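Oxidoreductase (Corynebacterium diphtheriae, PDB 3K1Y) probably acts as an FMN-dependent oxidoreductase of the NADPH-dependent FMN reductase family, within the flavodoxin-like group of flavoproteins. Local coordinates at residues Ala139-Leu144 with Ala149-Thr154; Lys97-Gly102 with Ser133-Tyr138. One frame throughout, in Å; residues are numbered along the deposited sequence.

Contact 1: residues Ala139-Leu144 with Ala149-Thr154; sequences ALRPLL and AVVVPT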
ATOM      1  N   ALA A 139      -1.376  -5.569   0.953  1.00 13.98           N
ATOM      2  CA  ALA A 139      -1.937  -5.929   2.252  1.00 12.85           C
ATOM      3  C   ALA A 139      -1.381  -7.248   2.799  1.00 12.50           C
ATOM      4  O   ALA A 139      -0.853  -7.269   3.910  1.00 11.83           O
ATOM      5  CB  ALA A 139      -3.465  -5.986   2.174  1.00 12.69           C
ATOM      6  N   LEU A 140      -1.485  -8.343   2.042  1.00 20.63           N
ATOM      7  CA  LEU A 140      -0.975  -9.635   2.527  1.00 19.39           C
ATOM      8  C   LEU A 140       0.536  -9.760   2.525  1.00 18.74           C
ATOM      9  O   LEU A 140       1.132 -10.289   3.472  1.00 19.72           O
ATOM     10  CB  LEU A 140      -1.542 -10.803   1.727  1.00 19.76           C
ATOM     11  CG  LEU A 140      -2.983 -11.180   2.064  1.00 20.11           C
ATOM     12  CD1 LEU A 140      -3.921 -10.262   1.297  1.00 20.51           C
ATOM     13  CD2 LEU A 140      -3.228 -12.634   1.694  1.00 17.80           C
ATOM     14  N   ARG A 141       1.158  -9.285   1.458  1.00 13.24           N
ATOM     15  CA  ARG A 141       2.602  -9.360   1.343  1.00 13.21           C
ATOM     16  C   ARG A 141       3.253  -8.582   2.492  1.00 13.61           C
ATOM     17  O   ARG A 141       4.044  -9.128   3.259  1.00 14.97           O
ATOM     18  CB  ARG A 141       3.025  -8.810  -0.025  1.00 13.10           C
ATOM     19  CG  ARG A 141       4.483  -9.038  -0.366  1.00 13.37           C
ATOM     20  CD  ARG A 141       4.655  -9.357  -1.842  1.00 14.14           C
ATOM     21  NE  ARG A 141       5.576 -10.479  -1.967  1.00 21.96           N
ATOM     22  CZ  ARG A 141       5.379 -11.539  -2.737  1.00 20.66           C
ATOM     23  NH1 ARG A 141       4.284 -11.640  -3.480  1.00 17.12           N
ATOM     24  NH2 ARG A 141       6.273 -12.515  -2.731  1.00 25.51           N
ATOM     25  N   PRO A 142       2.911  -7.301   2.643  1.00  7.92           N
ATOM     26  CA  PRO A 142       3.529  -6.546   3.741  1.00  9.79           C
ATOM     27  C   PRO A 142       3.349  -7.236   5.098  1.00 10.77           C
ATOM     28  O   PRO A 142       4.244  -7.199   5.939  1.00 12.61           O
ATOM     29  CB  PRO A 142       2.814  -5.199   3.687  1.00  9.26           C
ATOM     30  CG  PRO A 142       2.450  -5.073   2.205  1.00  8.65           C
ATOM     31  CD  PRO A 142       1.957  -6.469   1.892  1.00  6.86           C
ATOM     32  N   LEU A 143       2.191  -7.866   5.299  1.00 14.11           N
ATOM     33  CA  LEU A 143       1.904  -8.554   6.555  1.00 15.07           C
ATOM     34  C   LEU A 143       2.819  -9.757   6.767  1.00 16.54           C
ATOM     35  O   LEU A 143       3.390  -9.923   7.846  1.00 16.82           O
ATOM     36  CB  LEU A 143       0.442  -9.014   6.597  1.00 13.86           C
ATOM     37  CG  LEU A 143       0.038  -9.778   7.868  1.00 16.30           C
ATOM     38  CD1 LEU A 143       0.206  -8.887   9.084  1.00 18.79           C
ATOM     39  CD2 LEU A 143      -1.413 -10.257   7.759  1.00 13.94           C
ATOM     40  N   LEU A 144       2.954 -10.593   5.741  1.00 16.19           N
ATOM     41  CA  LEU A 144       3.803 -11.778   5.830  1.00 16.90           C
ATOM     42  C   LEU A 144       5.275 -11.399   5.892  1.00 18.15           C
ATOM     43  O   LEU A 144       6.063 -12.061   6.575  1.00 18.64           O
ATOM     44  CB  LEU A 144       3.555 -12.712   4.640  1.00 16.78           C
ATOM     45  CG  LEU A 144       2.457 -13.771   4.798  1.00 17.41           C
ATOM     46  CD1 LEU A 144       2.877 -14.784   5.853  1.00 16.83           C
ATOM     47  CD2 LEU A 144       1.136 -13.118   5.180  1.00 15.88           C
ATOM     48  N   ALA A 149       8.319 -13.868   6.914  1.00 18.59           N
ATOM     49  CA  ALA A 149       8.005 -15.072   6.149  1.00 19.81           C
ATOM     50  C   ALA A 149       8.579 -14.825   4.746  1.00 20.83           C
ATOM     51  O   ALA A 149       8.595 -13.684   4.275  1.00 22.35           O
ATOM     52  CB  ALA A 149       6.501 -15.257   6.059  1.00 18.24           C
ATOM     53  N   VAL A 150       9.080 -15.856   4.076  1.00 19.65           N
ATOM     54  CA  VAL A 150       9.588 -15.621   2.731  1.00 19.42           C
ATOM     55  C   VAL A 150       8.422 -15.936   1.801  1.00 18.41           C
ATOM     56  O   VAL A 150       8.015 -17.089   1.658  1.00 18.91           O
ATOM     57  CB  VAL A 150      10.888 -16.486   2.398  1.00 21.45           C
ATOM     58  CG1 VAL A 150      11.424 -17.146   3.658  1.00 20.08           C
ATOM     59  CG2 VAL A 150      10.621 -17.503   1.304  1.00 21.04           C
ATOM     60  N   VAL A 151       7.863 -14.887   1.200  1.00 18.40           N
ATOM     61  CA  VAL A 151       6.719 -15.033   0.298  1.00 16.22           C
ATOM     62  C   VAL A 151       7.118 -15.244  -1.157  1.00 17.17           C
ATOM     63  O   VAL A 151       7.789 -14.394  -1.758  1.00 16.31           O
ATOM     64  CB  VAL A 151       5.796 -13.795   0.376  1.00 15.53           C
ATOM     65  CG1 VAL A 151       4.659 -13.922  -0.628  1.00 13.29           C
ATOM     66  CG2 VAL A 151       5.236 -13.660   1.781  1.00 13.30           C
ATOM     67  N   VAL A 152       6.695 -16.369  -1.734  1.00 15.22           N
ATOM     68  CA  VAL A 152       7.044 -16.637  -3.120  1.00 15.12           C
ATOM     69  C   VAL A 152       6.456 -15.549  -4.004  1.00 15.46           C
ATOM     70  O   VAL A 152       5.335 -15.076  -3.773  1.00 14.31           O
ATOM     71  CB  VAL A 152       6.568 -18.027  -3.588  1.00 15.74           C
ATOM     72  CG1 VAL A 152       7.072 -19.079  -2.620  1.00 16.29           C
ATOM     73  CG2 VAL A 152       5.056 -18.071  -3.733  1.00 11.73           C
ATOM     74  N   PRO A 153       7.219 -15.122  -5.020  1.00 28.89           N
ATOM     75  CA  PRO A 153       6.845 -14.081  -5.980  1.00 28.01           C
ATOM     76  C   PRO A 153       5.445 -14.192  -6.568  1.00 27.37           C
ATOM     77  O   PRO A 153       4.784 -13.181  -6.810  1.00 28.09           O
ATOM     78  CB  PRO A 153       7.916 -14.213  -7.058  1.00 28.88           C
ATOM     79  CG  PRO A 153       9.111 -14.651  -6.283  1.00 29.40           C
ATOM     80  CD  PRO A 153       8.518 -15.714  -5.384  1.00 29.19           C
ATOM     81  N   THR A 154       4.984 -15.412  -6.799  1.00 11.08           N
ATOM     82  CA  THR A 154       3.678 -15.580  -7.408  1.00  9.05           C
ATOM     83  C   THR A 154       2.511 -15.607  -6.439  1.00  7.56           C
ATOM     84  O   THR A 154       2.261 -16.622  -5.776  1.00  7.40           O
ATOM     85  CB  THR A 154       3.630 -16.857  -8.253  1.00  9.72           C
ATOM     86  OG1 THR A 154       4.739 -16.865  -9.161  1.00 10.01           O
ATOM     87  CG2 THR A 154       2.338 -16.927  -9.038  1.00  6.04           C
TER
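Arg-141 reaches from the helix to the backbone of Val-151 and Val-152. Its CG stands opposite the backbone N across the first torsion (chi1 -170°), and further bends at chi2 and chi3 bring the guanidinium across to segment 149-154. NH2 donates to the carbonyl of Val-152, with 2.9 Å from Arg-141 NH2 to Val-152 O. The hydrogen bond is moderately straight, with an N-H...O angle of 154°. The donor stands above the carbonyl plane and does not follow a lone pair, while the oxygen lies 16° out of the guanidinium plane. Val-151 O is also close to this nitrogen. The methyl CG1 of Val-151 lies over one face of the guanidinium, offset toward its rim, with 3.3 Å from Arg-141 CZ to Val-151 CG1. The charged end is thus held at its edge by a carbonyl and backed on one face by an apolar branch. NH1 makes a long, weak ion pair with Asp-137, one turn earlier.

This is the second half of a beta-alpha-beta crossover, in which helix 135-146 connects the parallel strands 120-127 and 150-159 of the flavodoxin-like sheet. Strand 120-127 borders the contact through Thr-121 and Ile-123.

Leu-144 carries the end of the segment, close to the return of the chain. Its carbonyl accepts from Ala-149 N, at 2.9 Å between Leu-144 O and Ala-149 N. Its side chain meets segment 149-154 in two places. CB packs on the other branch of Val-151, with 3.4 Å from Leu-144 CB to Val-151 CG2, and the two side chains cross at about a right angle. CD1 packs on the methyl of Ala-149, at 3.7 Å between Leu-144 CD1 and Ala-149 CB.

Contact 2: residues Lys97-Gly102 with Ser133-Tyr138; sequences KASYTG and SLVLDY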
ATOM      1  N   LYS A  97     -14.197  -5.147   2.364  1.00 14.56           N
ATOM      2  CA  LYS A  97     -13.851  -3.733   2.378  1.00 14.44           C
ATOM      3  C   LYS A  97     -12.496  -3.444   1.737  1.00 13.77           C
ATOM      4  O   LYS A  97     -11.709  -2.654   2.245  1.00 14.64           O
ATOM      5  CB  LYS A  97     -13.906  -3.179   3.804  1.00 15.28           C
ATOM      6  CG  LYS A  97     -15.313  -3.232   4.432  1.00 14.28           C
ATOM      7  CD  LYS A  97     -16.366  -2.672   3.475  1.00 14.35           C
ATOM      8  CE  LYS A  97     -17.692  -2.366   4.168  1.00 16.47           C
ATOM      9  NZ  LYS A  97     -18.322  -3.557   4.787  1.00 20.05           N
ATOM     10  N   ALA A  98     -12.239  -4.114   0.618  1.00 18.17           N
ATOM     11  CA  ALA A  98     -11.029  -3.928  -0.186  1.00 17.80           C
ATOM     12  C   ALA A  98      -9.699  -4.384   0.402  1.00 17.69           C
ATOM     13  O   ALA A  98      -8.641  -3.855   0.056  1.00 18.08           O
ATOM     14  CB  ALA A  98     -10.931  -2.457  -0.628  1.00 16.71           C
ATOM     15  N   SER A  99      -9.742  -5.373   1.279  1.00 21.09           N
ATOM     16  CA  SER A  99      -8.514  -5.888   1.867  1.00 21.05           C
ATOM     17  C   SER A  99      -8.779  -7.231   2.530  1.00 21.78           C
ATOM     18  O   SER A  99      -9.860  -7.803   2.374  1.00 21.65           O
ATOM     19  CB  SER A  99      -7.953  -4.889   2.880  1.00 20.94           C
ATOM     20  OG  SER A  99      -6.721  -5.347   3.403  1.00 21.27           O
ATOM     21  N   TYR A 100      -7.795  -7.751   3.254  1.00 20.84           N
ATOM     22  CA  TYR A 100      -7.983  -9.034   3.916  1.00 20.79           C
ATOM     23  C   TYR A 100      -9.011  -8.902   5.029  1.00 21.87           C
ATOM     24  O   TYR A 100      -9.267  -7.803   5.520  1.00 21.81           O
ATOM     25  CB  TYR A 100      -6.656  -9.573   4.453  1.00 20.21           C
ATOM     26  CG  TYR A 100      -5.871  -8.639   5.337  1.00 18.70           C
ATOM     27  CD1 TYR A 100      -6.432  -8.090   6.494  1.00 21.28           C
ATOM     28  CD2 TYR A 100      -4.533  -8.366   5.063  1.00 17.05           C
ATOM     29  CE1 TYR A 100      -5.672  -7.300   7.361  1.00 20.60           C
ATOM     30  CE2 TYR A 100      -3.768  -7.579   5.916  1.00 15.48           C
ATOM     31  CZ  TYR A 100      -4.340  -7.053   7.063  1.00 18.19           C
ATOM     32  OH  TYR A 100      -3.568  -6.302   7.917  1.00 19.42           O
ATOM     33  N   THR A 101      -9.609 -10.020   5.412  1.00 18.89           N
ATOM     34  CA  THR A 101     -10.645 -10.025   6.442  1.00 19.69           C
ATOM     35  C   THR A 101     -10.126  -9.721   7.843  1.00 19.01           C
ATOM     36  O   THR A 101      -8.981 -10.026   8.176  1.00 18.70           O
ATOM     37  CB  THR A 101     -11.370 -11.386   6.477  1.00 20.07           C
ATOM     38  OG1 THR A 101     -12.000 -11.633   5.214  1.00 23.86           O
ATOM     39  CG2 THR A 101     -12.420 -11.387   7.541  1.00 20.15           C
ATOM     40  N   GLY A 102     -10.978  -9.115   8.663  1.00 19.28           N
ATOM     41  CA  GLY A 102     -10.584  -8.815  10.022  1.00 19.36           C
ATOM     42  C   GLY A 102     -10.266 -10.124  10.725  1.00 19.63           C
ATOM     43  O   GLY A 102      -9.311 -10.203  11.499  1.00 19.53           O
ATOM     44  N   SER A 133      -7.220  -7.187  -7.118  1.00 20.21           N
ATOM     45  CA  SER A 133      -6.118  -8.136  -7.094  1.00 21.97           C
ATOM     46  C   SER A 133      -4.867  -7.611  -6.390  1.00 21.92           C
ATOM     47  O   SER A 133      -4.065  -8.401  -5.892  1.00 24.37           O
ATOM     48  CB  SER A 133      -5.769  -8.600  -8.513  1.00 22.71           C
ATOM     49  OG  SER A 133      -5.253  -7.540  -9.291  1.00 27.02           O
ATOM     50  N   LEU A 134      -4.692  -6.294  -6.322  1.00 18.91           N
ATOM     51  CA  LEU A 134      -3.503  -5.753  -5.650  1.00 18.51           C
ATOM     52  C   LEU A 134      -3.597  -5.853  -4.125  1.00 18.32           C
ATOM     53  O   LEU A 134      -2.760  -5.303  -3.403  1.00 18.56           O
ATOM     54  CB  LEU A 134      -3.237  -4.294  -6.064  1.00 17.82           C
ATOM     55  CG  LEU A 134      -2.878  -3.989  -7.530  1.00 18.19           C
ATOM     56  CD1 LEU A 134      -2.597  -2.508  -7.683  1.00 16.54           C
ATOM     57  CD2 LEU A 134      -1.668  -4.784  -7.962  1.00 19.63           C
ATOM     58  N   VAL A 135      -4.616  -6.545  -3.630  1.00 20.88           N
ATOM     59  CA  VAL A 135      -4.743  -6.727  -2.191  1.00 20.92           C
ATOM     60  C   VAL A 135      -3.597  -7.636  -1.757  1.00 21.13           C
ATOM     61  O   VAL A 135      -3.211  -7.658  -0.594  1.00 22.17           O
ATOM     62  CB  VAL A 135      -6.077  -7.396  -1.799  1.00 21.17           C
ATOM     63  CG1 VAL A 135      -6.144  -8.809  -2.371  1.00 21.54           C
ATOM     64  CG2 VAL A 135      -6.202  -7.430  -0.292  1.00 23.26           C
ATOM     65  N   LEU A 136      -3.055  -8.392  -2.705  1.00 13.56           N
ATOM     66  CA  LEU A 136      -1.937  -9.276  -2.405  1.00 13.98           C
ATOM     67  C   LEU A 136      -0.663  -8.495  -2.091  1.00 13.96           C
ATOM     68  O   LEU A 136      -0.095  -8.626  -1.005  1.00 14.51           O
ATOM     69  CB  LEU A 136      -1.668 -10.223  -3.574  1.00 14.27           C
ATOM     70  CG  LEU A 136      -2.712 -11.309  -3.854  1.00 15.28           C
ATOM     71  CD1 LEU A 136      -2.219 -12.216  -4.979  1.00 15.46           C
ATOM     72  CD2 LEU A 136      -2.959 -12.125  -2.589  1.00 12.01           C
ATOM     73  N   ASP A 137      -0.226  -7.668  -3.037  1.00 21.53           N
ATOM     74  CA  ASP A 137       1.009  -6.907  -2.864  1.00 22.47           C
ATOM     75  C   ASP A 137       1.007  -5.705  -1.944  1.00 21.91           C
ATOM     76  O   ASP A 137       2.074  -5.190  -1.613  1.00 22.23           O
ATOM     77  CB  ASP A 137       1.555  -6.476  -4.221  1.00 23.26           C
ATOM     78  CG  ASP A 137       2.087  -7.638  -5.009  1.00 25.92           C
ATOM     79  OD1 ASP A 137       2.566  -8.597  -4.368  1.00 25.52           O
ATOM     80  OD2 ASP A 137       2.038  -7.592  -6.259  1.00 31.76           O
ATOM     81  N   TYR A 138      -0.170  -5.264  -1.517  1.00 18.05           N
ATOM     82  CA  TYR A 138      -0.259  -4.103  -0.643  1.00 18.02           C
ATOM     83  C   TYR A 138      -0.828  -4.371   0.742  1.00 17.97           C
ATOM     84  O   TYR A 138      -0.776  -3.496   1.606  1.00 18.61           O
ATOM     85  CB  TYR A 138      -1.072  -3.010  -1.338  1.00 18.07           C
ATOM     86  CG  TYR A 138      -0.334  -2.387  -2.491  1.00 18.56           C
ATOM     87  CD1 TYR A 138       0.802  -1.619  -2.274  1.00 17.79           C
ATOM     88  CD2 TYR A 138      -0.739  -2.606  -3.801  1.00 20.67           C
ATOM     89  CE1 TYR A 138       1.526  -1.089  -3.333  1.00 21.25           C
ATOM     90  CE2 TYR A 138      -0.021  -2.076  -4.874  1.00 22.23           C
ATOM     91  CZ  TYR A 138       1.111  -1.323  -4.627  1.00 22.26           C
ATOM     92  OH  TYR A 138       1.850  -0.829  -5.673  1.00 25.60           O
TER
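Val-135 packs a single methyl, CG2, against the backbone of Ser-99. The closest approach is 3.5 Å, from Val-135 CG2 to Ser-99 CA. Val-135 CG2 also lies 3.8 Å from Ser-99 C. The valine's CB points toward the loop. Rotation about its first torsion (chi1 64°) sets CG1 between the backbone N and the carbonyl carbon, and CG2 opposite the backbone N.

Looser van der Waals contacts surround this point. Tyr-100 N is 3.9 Å from Val-135 CG2, and Ala-98 O is 4.3 Å from it. One apolar branch thus meets three successive loop residues, mainly through their main chain. The side chain of Ser-99 comes no nearer than 4.3 Å, from Ser-99 OG to Val-135 CG2.

The loop 97-102 follows strand 88-94 and leads into helix 102-110. The other segment comes after strand 120-127 and carries the first turn of helix 135-146. In flavodoxin-like proteins such loops at the C-terminal ends of the parallel strands form the flavin site, so a related setting is likely here. Val-135 also touches Ala-125 and Phe-157.

Among hydrogen bonds, Tyr-138 N bonds to Leu-134 O at 3.2 Å with alpha-helical spacing; a wider pi-type turn lies at 136-138. Tyr-100 O accepts from Lys-105 of the third subunit, and Lys-97 NZ bonds to carbonyls of that subunit.

Among aromatic contacts, Ser-99 OG sits over one face of the Tyr-100 ring, offset toward the rim. The ring of Tyr-138 meets Tyr-138 of the fourth subunit with nearly parallel planes.

From the N terminus, the chain first reaches loop 97-102, after strand 88-94. It then runs through helix 102-110 and strand 120-127 before contact 2 closes this excursion at 133-138. Contact 1 begins at the next residue and closes a much shorter turn, with four residues between its segments. The two are in series: neither encloses nor crosses the other. Helix 135-146 belongs to both. Its start meets the loop, and its later part meets strand 150-159, outermost in this chain's sheet. The helix also joins them directly, through a probable hydrogen bond of 2.8 Å from Arg-141 N to Leu-136 O. Both contacts approach the second subunit.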